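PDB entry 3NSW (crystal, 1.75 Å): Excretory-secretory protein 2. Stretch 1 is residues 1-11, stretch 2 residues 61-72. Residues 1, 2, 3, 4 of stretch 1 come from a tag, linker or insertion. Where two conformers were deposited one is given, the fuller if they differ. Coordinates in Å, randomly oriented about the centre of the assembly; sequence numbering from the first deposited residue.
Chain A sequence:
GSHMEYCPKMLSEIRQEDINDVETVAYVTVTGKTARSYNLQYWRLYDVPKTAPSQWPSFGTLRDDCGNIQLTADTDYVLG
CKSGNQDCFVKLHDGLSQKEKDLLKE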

# COMPACT_ATOMS: atom_id res chain seq x y z
N GLY A 1 -0.92 -4.52 22.00
CA GLY A 1 -1.23 -3.07 22.24
C GLY A 1 -1.60 -2.38 20.94
O GLY A 1 -1.98 -3.04 19.98
N SER A 2 -1.49 -1.05 20.93
CA SER A 2 -1.73 -0.26 19.73
C SER A 2 -0.43 0.40 19.27
O SER A 2 0.42 0.73 20.09
CB SER A 2 -2.81 0.79 19.97
OG SER A 2 -4.03 0.19 20.37
N HIS A 3 -0.31 0.61 17.96
CA HIS A 3 0.92 1.15 17.37
C HIS A 3 0.60 2.22 16.33
O HIS A 3 -0.19 1.99 15.41
CB HIS A 3 1.74 0.03 16.71
CG HIS A 3 2.02 -1.14 17.60
ND1 HIS A 3 3.14 -1.23 18.39
CD2 HIS A 3 1.30 -2.27 17.84
CE1 HIS A 3 3.11 -2.35 19.08
NE2 HIS A 3 2.01 -3.01 18.76
N MET A 4 1.24 3.38 16.48
CA MET A 4 1.13 4.44 15.48
C MET A 4 1.63 3.96 14.11
O MET A 4 1.19 4.46 13.08
CB MET A 4 1.89 5.70 15.94
CG MET A 4 3.41 5.59 16.01
SD MET A 4 4.18 7.06 16.75
CE MET A 4 3.64 8.35 15.62
N GLU A 5 2.52 2.97 14.13
CA GLU A 5 3.09 2.36 12.94
C GLU A 5 2.06 1.51 12.16
O GLU A 5 2.28 1.21 11.00
CB GLU A 5 4.35 1.54 13.30
CG GLU A 5 5.51 2.35 13.96
CD GLU A 5 5.37 2.58 15.46
OE1 GLU A 5 4.34 2.18 16.07
OE2 GLU A 5 6.28 3.18 16.07
N TYR A 6 0.95 1.15 12.80
CA TYR A 6 -0.15 0.46 12.11
C TYR A 6 -1.32 1.39 11.89
O TYR A 6 -2.48 0.99 12.04
CB TYR A 6 -0.64 -0.74 12.92
CG TYR A 6 0.34 -1.86 13.01
CD1 TYR A 6 0.98 -2.34 11.87
CD2 TYR A 6 0.61 -2.46 14.24
CE1 TYR A 6 1.89 -3.40 11.96
CE2 TYR A 6 1.51 -3.51 14.33
CZ TYR A 6 2.14 -3.97 13.19
OH TYR A 6 3.04 -5.00 13.30
N CYS A 7 -1.03 2.64 11.57
CA CYS A 7 -2.06 3.59 11.19
C CYS A 7 -1.82 4.13 9.77
O CYS A 7 -1.22 5.19 9.59
CB CYS A 7 -2.15 4.72 12.22
SG CYS A 7 -2.63 4.12 13.87
N PRO A 8 -2.27 3.38 8.74
CA PRO A 8 -1.99 3.79 7.36
C PRO A 8 -2.65 5.13 7.05
O PRO A 8 -3.64 5.50 7.69
CB PRO A 8 -2.62 2.67 6.51
CG PRO A 8 -2.87 1.56 7.45
CD PRO A 8 -3.06 2.14 8.80
N LYS A 9 -2.08 5.86 6.11
CA LYS A 9 -2.66 7.14 5.73
C LYS A 9 -3.05 7.12 4.27
O LYS A 9 -2.36 6.50 3.47
CB LYS A 9 -1.66 8.27 5.99
CG LYS A 9 -0.34 8.15 5.24
CD LYS A 9 0.57 9.33 5.56
CE LYS A 9 1.84 9.31 4.72
NZ LYS A 9 2.75 10.44 5.06
N MET A 10 -4.13 7.82 3.94
CA MET A 10 -4.51 8.04 2.55
C MET A 10 -3.67 9.19 2.02
O MET A 10 -3.54 10.22 2.69
CB MET A 10 -5.99 8.43 2.43
CG MET A 10 -6.99 7.37 2.84
SD MET A 10 -6.81 5.78 2.01
CE MET A 10 -6.88 6.21 0.28
N LEU A 11 -3.10 9.00 0.83
CA LEU A 11 -2.37 10.07 0.16
C LEU A 11 -3.17 10.59 -1.03
O LEU A 11 -3.65 9.81 -1.85
CB LEU A 11 -1.03 9.58 -0.37
CG LEU A 11 0.20 9.36 0.50
CD1 LEU A 11 1.39 9.14 -0.43
CD2 LEU A 11 0.48 10.54 1.42
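Stretch 2, residues 61-72: TLRDDCGNIQLT

Stretch 2 enters as the end of a strand, Thr61 to Arg63, and then continues as irregular chain past stretch 1, which opens with a tag (Gly1 to Met4), makes a short 3-10 segment at Met4 and Glu5, and straightens into a strand at Lys9 and Met10. Two pairings of CA atoms fix the register: Cys7 CA lies 5.1 Å from Asp64 CA, and Lys9 CA lies 6.3 Å from Ile69 CA. Up to Asp65 stretch 2 runs against stretch 1, Arg63 lying by Pro8 and Asp65 by His3; it reverses around Cys66 and Gly67, and from Asn68 to Leu71 it runs in the same general sense as Cys7 to Met10. Together the stretches bury 690 Å², counted over both sides.

The covalent tie comes first. Cys7 SG and Cys66 SG form a disulfide at 2.0 Å with chi3 of 73°, both cysteines in the m rotamer. Beside it the backbones are pinned by a short, nearly straight hydrogen bond from Asp65 N to Tyr6 O, 2.7 Å, and the same carbonyl receives a CA-H...O contact from Asp64 CA, 3.2 Å from Tyr6 O. One carbonyl thus holds two consecutive residues of the turn.

The Asp64 side chain braces that turn. Asp64 OD1 accepts hydrogen bonds from Cys66 N and Gly67 N, each at 2.9 Å, so the loop carrying the disulfide is tied back to Asp64. Gly67, with phi/psi of 93/26, adopts a backbone conformation in which a CB would jam against the preceding carbonyl.

The charged group works as a unit. Arg63, extended with its first three chi angles in t, makes a salt bridge from NE to Asp65 OD1, 2.9 Å, and a second hydrogen bond from NH2 to Asp65 OD2, 3.0 Å. Its CD lies over the face of the Tyr6 ring, 4.0 Å from the centroid, a CH-pi contact, while Asp65 OD2 sits at the ring edge, 3.9 Å from Tyr6 CD2. The aspartate also accepts a hydrogen bond from tag residue His3, N to Asp65 OD2 at 2.9 Å; this tag contact says nothing about the natural N-terminus.

Farther along, the contact turns apolar. Pro8, buried, points toward stretch 2 and packs its CG 3.7 Å from Ile69 CD1 and 4.1 Å from Leu62 CD2. Met10 curls its side chain, m at all three chi angles, to set SD 3.7 Å from Ile69 CG2 and 3.9 Å from Leu71 CD2.

Water fills the polar gaps. One molecule donates to Pro8 O (2.7 Å from its oxygen) and Asp64 OD1 and accepts from Asn68 N; another accepts from Met10 N and donates to Asn68 O, bridging the backbones where no direct hydrogen bond joins them.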

# COMPACT_ATOMS: atom_id res chain seq x y z
N THR A 61 -1.96 -9.03 4.55
CA THR A 61 -2.92 -8.30 5.36
C THR A 61 -2.34 -6.94 5.72
O THR A 61 -1.11 -6.74 5.72
CB THR A 61 -3.26 -9.03 6.67
OG1 THR A 61 -2.05 -9.25 7.41
CG2 THR A 61 -3.94 -10.37 6.40
N LEU A 62 -3.23 -6.00 6.00
CA LEU A 62 -2.83 -4.66 6.43
C LEU A 62 -3.57 -4.31 7.71
O LEU A 62 -4.79 -4.14 7.70
CB LEU A 62 -3.17 -3.64 5.33
CG LEU A 62 -2.89 -2.16 5.65
CD1 LEU A 62 -1.38 -1.93 5.83
CD2 LEU A 62 -3.47 -1.27 4.55
N ARG A 63 -2.84 -4.20 8.81
CA ARG A 63 -3.43 -3.84 10.10
C ARG A 63 -3.68 -2.34 10.20
O ARG A 63 -2.87 -1.54 9.74
CB ARG A 63 -2.51 -4.32 11.22
CG ARG A 63 -3.01 -4.02 12.61
CD ARG A 63 -2.25 -4.82 13.64
NE ARG A 63 -2.26 -4.14 14.92
CZ ARG A 63 -1.66 -4.57 16.03
NH1 ARG A 63 -0.97 -5.71 16.03
NH2 ARG A 63 -1.72 -3.84 17.12
N ASP A 64 -4.81 -1.96 10.81
CA ASP A 64 -5.13 -0.54 11.06
C ASP A 64 -5.61 -0.36 12.49
O ASP A 64 -6.72 -0.79 12.84
CB ASP A 64 -6.17 -0.00 10.06
CG ASP A 64 -6.56 1.46 10.32
OD1 ASP A 64 -5.84 2.18 11.05
OD2 ASP A 64 -7.61 1.91 9.80
N ASP A 65 -4.78 0.29 13.30
CA ASP A 65 -5.07 0.53 14.71
C ASP A 65 -5.77 1.87 14.97
O ASP A 65 -6.17 2.16 16.10
CB ASP A 65 -3.76 0.52 15.50
CG ASP A 65 -3.28 -0.89 15.84
OD1 ASP A 65 -3.94 -1.88 15.46
OD2 ASP A 65 -2.23 -0.99 16.49
N CYS A 66 -5.90 2.70 13.93
CA CYS A 66 -6.42 4.06 14.08
C CYS A 66 -7.79 4.25 13.45
O CYS A 66 -8.72 4.71 14.10
CB CYS A 66 -5.45 5.10 13.49
SG CYS A 66 -4.01 5.48 14.50
N GLY A 67 -7.91 3.90 12.17
CA GLY A 67 -9.14 4.14 11.41
C GLY A 67 -9.10 5.45 10.65
O GLY A 67 -10.15 6.04 10.39
N ASN A 68 -7.90 5.92 10.32
CA ASN A 68 -7.76 7.09 9.46
C ASN A 68 -7.86 6.72 7.97
O ASN A 68 -7.69 7.56 7.09
CB ASN A 68 -6.45 7.84 9.75
CG ASN A 68 -6.44 8.47 11.13
OD1 ASN A 68 -7.50 8.77 11.70
ND2 ASN A 68 -5.25 8.69 11.67
N ILE A 69 -8.14 5.44 7.72
CA ILE A 69 -8.52 4.97 6.38
C ILE A 69 -9.82 4.18 6.48
O ILE A 69 -10.12 3.61 7.53
CB ILE A 69 -7.41 4.11 5.71
CG1 ILE A 69 -7.16 2.81 6.50
CG2 ILE A 69 -6.12 4.92 5.49
CD1 ILE A 69 -6.21 1.83 5.80
N GLN A 70 -10.58 4.16 5.40
CA GLN A 70 -11.79 3.35 5.34
C GLN A 70 -11.81 2.70 3.97
O GLN A 70 -12.52 3.13 3.07
CB GLN A 70 -13.04 4.22 5.53
CG GLN A 70 -14.30 3.44 5.91
CD GLN A 70 -14.32 3.03 7.37
OE1 GLN A 70 -14.49 3.86 8.26
NE2 GLN A 70 -14.15 1.74 7.63
N LEU A 71 -10.98 1.67 3.80
CA LEU A 71 -10.83 1.05 2.48
C LEU A 71 -12.10 0.28 2.14
O LEU A 71 -12.80 -0.21 3.03
CB LEU A 71 -9.61 0.14 2.43
CG LEU A 71 -8.30 0.76 2.90
CD1 LEU A 71 -7.13 -0.20 2.68
CD2 LEU A 71 -8.04 2.09 2.20
N THR A 72 -12.41 0.21 0.85
CA THR A 72 -13.63 -0.46 0.42
C THR A 72 -13.37 -1.84 -0.17
O THR A 72 -12.29 -2.11 -0.70
CB THR A 72 -14.45 0.40 -0.57
OG1 THR A 72 -13.58 0.91 -1.60
CG2 THR A 72 -15.11 1.58 0.15
O HOH W 1 -6.34 0.36 18.57
O HOH W 2 -4.94 5.01 9.96
O HOH W 3 -5.46 9.20 6.15